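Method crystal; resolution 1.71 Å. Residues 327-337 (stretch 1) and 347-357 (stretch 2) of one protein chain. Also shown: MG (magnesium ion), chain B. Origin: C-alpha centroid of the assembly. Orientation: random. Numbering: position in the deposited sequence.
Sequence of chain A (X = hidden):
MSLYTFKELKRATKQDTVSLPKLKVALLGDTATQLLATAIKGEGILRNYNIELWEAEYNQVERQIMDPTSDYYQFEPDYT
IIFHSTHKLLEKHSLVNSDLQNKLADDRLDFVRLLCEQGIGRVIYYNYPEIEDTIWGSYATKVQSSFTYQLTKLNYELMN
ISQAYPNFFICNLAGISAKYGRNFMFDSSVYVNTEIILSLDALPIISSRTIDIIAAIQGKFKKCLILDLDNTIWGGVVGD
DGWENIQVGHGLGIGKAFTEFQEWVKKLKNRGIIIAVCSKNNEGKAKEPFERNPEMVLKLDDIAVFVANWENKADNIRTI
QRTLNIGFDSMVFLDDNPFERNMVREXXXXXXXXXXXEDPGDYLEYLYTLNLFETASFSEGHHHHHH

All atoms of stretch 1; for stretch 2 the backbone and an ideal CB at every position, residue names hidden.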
ATOM      1  N   GLY A 327       1.320  -0.037 -20.634  1.00 17.55           N
ATOM      2  CA  GLY A 327      -0.090  -0.362 -20.629  1.00 20.03           C
ATOM      3  C   GLY A 327      -0.935   0.695 -19.962  1.00 19.50           C
ATOM      4  O   GLY A 327      -0.493   1.330 -18.999  1.00 20.13           O
ATOM      5  N   PHE A 328      -2.152   0.880 -20.459  1.00 17.40           N
ATOM      6  CA  PHE A 328      -3.103   1.758 -19.798  1.00 16.10           C
ATOM      7  C   PHE A 328      -3.277   1.330 -18.351  1.00 18.83           C
ATOM      8  O   PHE A 328      -3.430   2.166 -17.464  1.00 18.05           O
ATOM      9  CB  PHE A 328      -4.458   1.782 -20.524  1.00 18.54           C
ATOM     10  CG  PHE A 328      -4.431   2.513 -21.842  1.00 16.77           C
ATOM     11  CD1 PHE A 328      -4.297   3.894 -21.888  1.00 16.28           C
ATOM     12  CD2 PHE A 328      -4.532   1.819 -23.035  1.00 16.85           C
ATOM     13  CE1 PHE A 328      -4.261   4.570 -23.105  1.00 17.75           C
ATOM     14  CE2 PHE A 328      -4.494   2.482 -24.249  1.00 18.74           C
ATOM     15  CZ  PHE A 328      -4.365   3.856 -24.292  1.00 21.68           C
ATOM     16  N   ASP A 329      -3.238   0.017 -18.115  1.00 17.41           N
ATOM     17  CA  ASP A 329      -3.396  -0.517 -16.772  1.00 18.02           C
ATOM     18  C   ASP A 329      -2.162  -0.312 -15.884  1.00 17.81           C
ATOM     19  O   ASP A 329      -2.150  -0.746 -14.732  1.00 19.16           O
ATOM     20  CB  ASP A 329      -3.845  -1.984 -16.804  1.00 20.59           C
ATOM     21  CG  ASP A 329      -2.894  -2.884 -17.583  1.00 25.47           C
ATOM     22  OD1 ASP A 329      -2.214  -2.415 -18.516  1.00 22.29           O
ATOM     23  OD2 ASP A 329      -2.845  -4.092 -17.268  1.00 31.85           O
ATOM     24  N   SER A 330      -1.143   0.370 -16.405  1.00 17.02           N
ATOM     25  CA  SER A 330       0.005   0.744 -15.590  1.00 19.94           C
ATOM     26  C   SER A 330      -0.030   2.235 -15.269  1.00 15.63           C
ATOM     27  O   SER A 330       0.944   2.784 -14.747  1.00 17.65           O
ATOM     28  CB  SER A 330       1.322   0.381 -16.277  1.00 20.59           C
ATOM     29  OG  SER A 330       1.669   1.332 -17.275  1.00 23.37           O
HETATM   30  N   MSE A 331      -1.154   2.882 -15.585  1.00 15.48           N
HETATM   31  CA  MSE A 331      -1.270   4.344 -15.446  1.00 15.14           C
HETATM   32  C   MSE A 331      -2.230   4.787 -14.359  1.00 16.11           C
HETATM   33  O   MSE A 331      -3.262   4.150 -14.127  1.00 16.96           O
HETATM   34  CB  MSE A 331      -1.723   4.965 -16.768  1.00 16.84           C
HETATM   35  CG  MSE A 331      -0.703   4.864 -17.858  1.00 17.83           C
HETATM   36 SE   MSE A 331      -1.414   5.430 -19.596  1.00 27.42          SE
HETATM   37  CE  MSE A 331       0.330   5.790 -20.370  1.00 29.59           C
ATOM     38  N   VAL A 332      -1.873   5.895 -13.710  1.00 15.19           N
ATOM     39  CA  VAL A 332      -2.720   6.552 -12.723  1.00 14.45           C
ATOM     40  C   VAL A 332      -2.967   7.983 -13.203  1.00 14.39           C
ATOM     41  O   VAL A 332      -2.041   8.667 -13.594  1.00 16.22           O
ATOM     42  CB  VAL A 332      -2.027   6.617 -11.354  1.00 16.30           C
ATOM     43  CG1 VAL A 332      -2.896   7.349 -10.348  1.00 15.09           C
ATOM     44  CG2 VAL A 332      -1.708   5.225 -10.847  1.00 14.81           C
ATOM     45  N   PHE A 333      -4.219   8.421 -13.184  1.00 13.69           N
ATOM     46  CA  PHE A 333      -4.573   9.770 -13.618  1.00 15.26           C
ATOM     47  C   PHE A 333      -5.222  10.554 -12.482  1.00 14.72           C
ATOM     48  O   PHE A 333      -6.230  10.115 -11.923  1.00 14.53           O
ATOM     49  CB  PHE A 333      -5.521   9.679 -14.825  1.00 16.65           C
ATOM     50  CG  PHE A 333      -6.128  11.003 -15.245  1.00 16.27           C
ATOM     51  CD1 PHE A 333      -5.324  12.066 -15.625  1.00 18.10           C
ATOM     52  CD2 PHE A 333      -7.510  11.152 -15.303  1.00 16.46           C
ATOM     53  CE1 PHE A 333      -5.886  13.270 -16.034  1.00 17.53           C
ATOM     54  CE2 PHE A 333      -8.076  12.353 -15.711  1.00 17.69           C
ATOM     55  CZ  PHE A 333      -7.269  13.408 -16.072  1.00 17.59           C
ATOM     56  N   LEU A 334      -4.632  11.705 -12.151  1.00 14.25           N
ATOM     57  CA  LEU A 334      -5.136  12.588 -11.093  1.00 17.12           C
ATOM     58  C   LEU A 334      -5.681  13.900 -11.649  1.00 14.84           C
ATOM     59  O   LEU A 334      -4.961  14.655 -12.304  1.00 16.29           O
ATOM     60  CB  LEU A 334      -4.033  12.887 -10.080  1.00 16.14           C
ATOM     61  CG  LEU A 334      -3.464  11.673  -9.334  1.00 15.06           C
ATOM     62  CD1 LEU A 334      -2.339  12.130  -8.400  1.00 17.85           C
ATOM     63  CD2 LEU A 334      -4.549  10.968  -8.553  1.00 16.34           C
ATOM     64  N   ASP A 335      -6.953  14.172 -11.361  1.00 16.71           N
ATOM     65  CA  ASP A 335      -7.633  15.366 -11.855  1.00 15.59           C
ATOM     66  C   ASP A 335      -8.694  15.789 -10.834  1.00 16.08           C
ATOM     67  O   ASP A 335      -9.455  14.964 -10.342  1.00 17.94           O
ATOM     68  CB  ASP A 335      -8.266  15.066 -13.230  1.00 15.33           C
ATOM     69  CG  ASP A 335      -8.671  16.322 -13.982  1.00 21.10           C
ATOM     70  OD1 ASP A 335      -9.258  17.234 -13.352  1.00 21.71           O
ATOM     71  OD2 ASP A 335      -8.411  16.392 -15.209  1.00 19.53           O
ATOM     72  N   ASP A 336      -8.717  17.073 -10.487  1.00 17.23           N
ATOM     73  CA  ASP A 336      -9.627  17.592  -9.466  1.00 19.73           C
ATOM     74  C   ASP A 336     -11.063  17.701  -9.981  1.00 20.09           C
ATOM     75  O   ASP A 336     -11.992  17.871  -9.202  1.00 20.04           O
ATOM     76  CB  ASP A 336      -9.165  18.989  -9.020  1.00 17.59           C
ATOM     77  CG  ASP A 336      -9.344  20.007 -10.111  1.00 22.23           C
ATOM     78  OD1 ASP A 336      -8.632  19.869 -11.115  1.00 20.48           O
ATOM     79  OD2 ASP A 336     -10.213  20.908 -10.006  1.00 23.42           O
ATOM     80  N   ASN A 337     -11.240  17.624 -11.294  1.00 19.02           N
ATOM     81  CA  ASN A 337     -12.561  17.777 -11.909  1.00 22.44           C
ATOM     82  C   ASN A 337     -13.271  16.426 -12.078  1.00 20.00           C
ATOM     83  O   ASN A 337     -12.792  15.575 -12.818  1.00 20.29           O
ATOM     84  CB  ASN A 337     -12.400  18.433 -13.282  1.00 19.91           C
ATOM     85  CG  ASN A 337     -13.721  18.859 -13.890  1.00 25.44           C
ATOM     86  OD1 ASN A 337     -14.715  18.139 -13.818  1.00 30.27           O
ATOM     87  ND2 ASN A 337     -13.734  20.047 -14.497  1.00 29.12           N
ATOM     88  N   UNK A 347     -13.926   6.054 -20.817  1.00 24.26           N
ATOM     89  CA  UNK A 347     -13.410   5.991 -22.181  1.00 25.36           C
ATOM     90  C   UNK A 347     -12.027   5.368 -22.308  1.00 25.44           C
ATOM     91  O   UNK A 347     -11.619   4.981 -23.399  1.00 26.71           O
ATOM     92  CB  UNK A 347     -13.373   7.402 -22.771  1.00 25.36           C
ATOM     93  N   UNK A 348     -11.299   5.270 -21.203  1.00 20.37           N
ATOM     94  CA  UNK A 348     -10.008   4.596 -21.249  1.00 21.49           C
ATOM     95  C   UNK A 348      -9.935   3.540 -20.145  1.00 21.61           C
ATOM     96  O   UNK A 348      -9.256   3.731 -19.137  1.00 21.30           O
ATOM     97  CB  UNK A 348      -8.866   5.604 -21.108  1.00 21.49           C
ATOM     98  N   UNK A 349     -10.654   2.419 -20.315  1.00 23.08           N
ATOM     99  CA  UNK A 349     -10.620   1.385 -19.274  1.00 19.44           C
ATOM    100  C   UNK A 349      -9.193   0.953 -18.968  1.00 21.38           C
ATOM    101  O   UNK A 349      -8.370   0.883 -19.873  1.00 22.93           O
ATOM    102  CB  UNK A 349     -11.450   0.172 -19.699  1.00 19.44           C
ATOM    103  N   UNK A 350      -8.899   0.681 -17.699  1.00 19.76           N
ATOM    104  CA  UNK A 350      -7.562   0.243 -17.337  1.00 18.30           C
ATOM    105  C   UNK A 350      -6.812   1.309 -16.569  1.00 19.85           C
ATOM    106  O   UNK A 350      -6.069   1.007 -15.632  1.00 16.54           O
ATOM    107  CB  UNK A 350      -6.774  -0.148 -18.589  1.00 18.30           C
ATOM    108  N   UNK A 351      -6.986   2.562 -16.975  1.00 15.74           N
ATOM    109  CA  UNK A 351      -6.381   3.664 -16.241  1.00 17.81           C
ATOM    110  C   UNK A 351      -7.046   3.795 -14.875  1.00 17.95           C
ATOM    111  O   UNK A 351      -8.279   3.798 -14.766  1.00 17.30           O
ATOM    112  CB  UNK A 351      -6.498   4.971 -17.027  1.00 17.81           C
ATOM    113  N   UNK A 352      -6.224   3.879 -13.831  1.00 15.39           N
ATOM    114  CA  UNK A 352      -6.715   4.078 -12.474  1.00 17.82           C
ATOM    115  C   UNK A 352      -6.947   5.570 -12.250  1.00 13.79           C
ATOM    116  O   UNK A 352      -6.060   6.379 -12.476  1.00 16.26           O
ATOM    117  CB  UNK A 352      -5.734   3.515 -11.444  1.00 17.82           C
ATOM    118  N   UNK A 353      -8.164   5.918 -11.847  1.00 14.71           N
ATOM    119  CA  UNK A 353      -8.544   7.314 -11.674  1.00 17.56           C
ATOM    120  C   UNK A 353      -9.059   7.549 -10.251  1.00 17.80           C
ATOM    121  O   UNK A 353     -10.255   7.420  -9.984  1.00 18.12           O
ATOM    122  CB  UNK A 353      -9.605   7.713 -12.702  1.00 17.56           C
ATOM    123  N   UNK A 354      -8.149   7.883  -9.330  1.00 18.51           N
ATOM    124  CA  UNK A 354      -8.549   8.057  -7.929  1.00 17.58           C
ATOM    125  C   UNK A 354      -9.608   9.134  -7.745  1.00 17.24           C
ATOM    126  O   UNK A 354      -9.561  10.176  -8.401  1.00 19.26           O
ATOM    127  CB  UNK A 354      -7.326   8.400  -7.077  1.00 17.58           C
ATOM    128  N   UNK A 355     -10.554   8.862  -6.855  1.00 19.51           N
ATOM    129  CA  UNK A 355     -11.631   9.794  -6.545  1.00 19.10           C
ATOM    130  C   UNK A 355     -11.118  10.818  -5.532  1.00 18.84           C
ATOM    131  O   UNK A 355     -11.421  10.737  -4.339  1.00 19.78           O
ATOM    132  CB  UNK A 355     -12.859   9.057  -6.007  1.00 19.10           C
ATOM    133  N   UNK A 356     -10.324  11.771  -6.012  1.00 17.02           N
ATOM    134  CA  UNK A 356      -9.756  12.798  -5.141  1.00 19.61           C
ATOM    135  C   UNK A 356     -10.853  13.541  -4.387  1.00 22.54           C
ATOM    136  O   UNK A 356     -11.899  13.861  -4.959  1.00 20.91           O
ATOM    137  CB  UNK A 356      -8.916  13.784  -5.955  1.00 19.61           C
ATOM    138  N   UNK A 357     -10.614  13.826  -3.097  1.00 20.00           N
ATOM    139  CA  UNK A 357     -11.560  14.629  -2.319  1.00 21.58           C
ATOM    140  C   UNK A 357     -11.547  16.070  -2.816  1.00 23.69           C
ATOM    141  O   UNK A 357     -10.621  16.467  -3.519  1.00 22.07           O
ATOM    142  CB  UNK A 357     -11.223  14.575  -0.828  1.00 21.58           C
TER
HETATM  143 MG    MG B 388      -8.176  20.959 -12.843  1.00 25.95          MG

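Position 347 lies out of reach of stretch 1. Its ideal CB has nothing of that stretch within 5.5 Å, so the visible atoms set no preference. The deposited residue is His347, which makes no contact here.

Position 348 points its CA-to-CB bond toward stretch 1. The ideal CB sits 4.9 Å from Phe328 CD1, so the offer is an aromatic ring and no polar partner. A medium aliphatic side chain would suit: valine, isoleucine or leucine. The residue is Val348. Its CG1 lies over one face of the Phe328 ring, 3.4 Å from Phe328 CD1.

Position 349 points away, into space free of stretch 1. Its phi of -55° permits proline but does not demand it. Pro349 is deposited, in the second place of a type II turn running from 348 to 351.

Position 350 has phi 109° and psi -39°. A CB here would be jammed against the carbonyl O of the residue before, which by itself calls for glycine. The ideal CB would also lie 3.6 Å from both Asp329 N and Phe328 CB. Gly350 is found. Its O receives a CA-H...O contact from Asp329 CA at 3.3 Å.

Position 351 closes the turn, and its CB points sideways. The ideal CB is 4.2 Å from Phe328 O and 5.3 Å from Phe333 CB. Carbon of Phe328, Met331 and Phe333 lies around it, so a branched aliphatic residue fits well; isoleucine would be as reasonable as valine. Val351 is deposited. Its CG2 reaches Phe328 CD1 at 3.9 Å, and its CG1 reaches Phe333 CB, also at 3.9 Å.

Position 352 is fixed by its backbone. The N of position 352 donates to Met331 O at 3.0 Å, and Phe333 N donates to the O of position 352 at 2.8 Å; together they form a single beta bridge with Val332. The CB points sideways, near Val332 CG2, so valine, threonine or isoleucine would all suit. The residue is Thr352, and its OG1 is hydrogen-bonded elsewhere in the structure.

Position 353 also points sideways. The ideal CB lies 4.2 Å from Phe333 O, and the Phe333 ring is close by. An aliphatic side chain is likely. Val353 places CG1 4.1 Å from Phe333 CD2.

Position 354 points toward the side chains of Val332 and Leu334, with the ideal CB 4.1 Å from Leu334 CD2. Its phi of -59° admits proline as well as other compact apolar residues. Pro354 packs CG against Leu334 CD2 at 3.7 Å and CD against Val332 CG1 at 3.9 Å. Water 1 donates to both Pro354 O and Phe333 O, linking the stretches.

Position 355 points away and is little constrained; a polar residue would do. It is Glu355.

Position 356 points toward stretch 1, its ideal CB 4.6 Å from Asp335 O. Leucine or methionine could reach Leu334. Leu356 does so, CD2 to Leu334 CD2 at 4.3 Å, while its CD1 lies 3.8 Å from Asp335 O.

Position 357 is out of reach of stretch 1, so many side chains would do; Pro357 is deposited.

Stretch 2 (347-357) HVPGVTVPELP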
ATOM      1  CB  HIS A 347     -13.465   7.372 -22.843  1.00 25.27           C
ATOM      2  CG  HIS A 347     -14.861   7.825 -23.132  1.00 30.91           C
ATOM      3  ND1 HIS A 347     -15.452   8.886 -22.485  1.00 38.09           N
ATOM      4  CD2 HIS A 347     -15.801   7.327 -23.973  1.00 34.80           C
ATOM      5  CE1 HIS A 347     -16.687   9.038 -22.928  1.00 37.49           C
ATOM      6  NE2 HIS A 347     -16.926   8.102 -23.827  1.00 38.44           N
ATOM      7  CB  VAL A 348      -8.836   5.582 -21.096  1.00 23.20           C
ATOM      8  CG1 VAL A 348      -7.552   4.954 -21.615  1.00 21.72           C
ATOM      9  CG2 VAL A 348      -9.127   6.899 -21.816  1.00 23.78           C
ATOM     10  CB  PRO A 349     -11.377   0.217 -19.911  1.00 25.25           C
ATOM     11  CG  PRO A 349     -12.285   0.847 -20.899  1.00 28.37           C
ATOM     12  CD  PRO A 349     -11.571   2.077 -21.417  1.00 24.94           C
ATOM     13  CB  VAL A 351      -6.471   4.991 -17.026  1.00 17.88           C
ATOM     14  CG1 VAL A 351      -5.809   6.112 -16.252  1.00 14.91           C
ATOM     15  CG2 VAL A 351      -5.813   4.842 -18.385  1.00 17.53           C
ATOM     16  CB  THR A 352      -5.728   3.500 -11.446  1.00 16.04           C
ATOM     17  OG1 THR A 352      -5.624   2.086 -11.664  1.00 18.98           O
ATOM     18  CG2 THR A 352      -6.195   3.775 -10.006  1.00 16.66           C
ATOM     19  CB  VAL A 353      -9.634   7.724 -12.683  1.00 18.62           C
ATOM     20  CG1 VAL A 353      -9.870   9.225 -12.612  1.00 17.42           C
ATOM     21  CG2 VAL A 353      -9.236   7.307 -14.113  1.00 18.96           C
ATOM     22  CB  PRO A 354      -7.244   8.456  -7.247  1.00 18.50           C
ATOM     23  CG  PRO A 354      -6.210   7.730  -8.035  1.00 16.26           C
ATOM     24  CD  PRO A 354      -6.687   7.861  -9.480  1.00 15.34           C
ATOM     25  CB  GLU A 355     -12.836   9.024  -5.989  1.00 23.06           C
ATOM     26  CG  GLU A 355     -14.066   9.861  -5.679  1.00 27.28           C
ATOM     27  CD  GLU A 355     -14.647  10.530  -6.914  1.00 26.84           C
ATOM     28  OE1 GLU A 355     -14.477   9.999  -8.026  1.00 33.84           O
ATOM     29  OE2 GLU A 355     -15.274  11.594  -6.772  1.00 27.92           O
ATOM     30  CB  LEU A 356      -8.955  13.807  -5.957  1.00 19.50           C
ATOM     31  CG  LEU A 356      -7.599  13.386  -6.523  1.00 20.40           C
ATOM     32  CD1 LEU A 356      -7.064  14.491  -7.417  1.00 18.42           C
ATOM     33  CD2 LEU A 356      -6.611  13.088  -5.405  1.00 17.97           C
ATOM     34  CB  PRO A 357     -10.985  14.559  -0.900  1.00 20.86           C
ATOM     35  CG  PRO A 357      -9.504  14.387  -1.111  1.00 20.28           C
ATOM     36  CD  PRO A 357      -9.403  13.483  -2.327  1.00 19.95           C
TER
HETATM   37  O   HOH W   1      -8.110  11.470 -10.268  1.00 18.04           O
HETATM   38  O   HOH W   2      -9.445  19.581 -14.304  1.00 26.31           O
HETATM   39  O   HOH W   3     -11.903  16.369  -6.295  1.00 29.17           O
HETATM   40  O   HOH W   4     -10.155  22.273 -12.197  1.00 27.51           O
HETATM   41  O   HOH W   5      -8.418  22.184 -14.651  1.00 26.19           O
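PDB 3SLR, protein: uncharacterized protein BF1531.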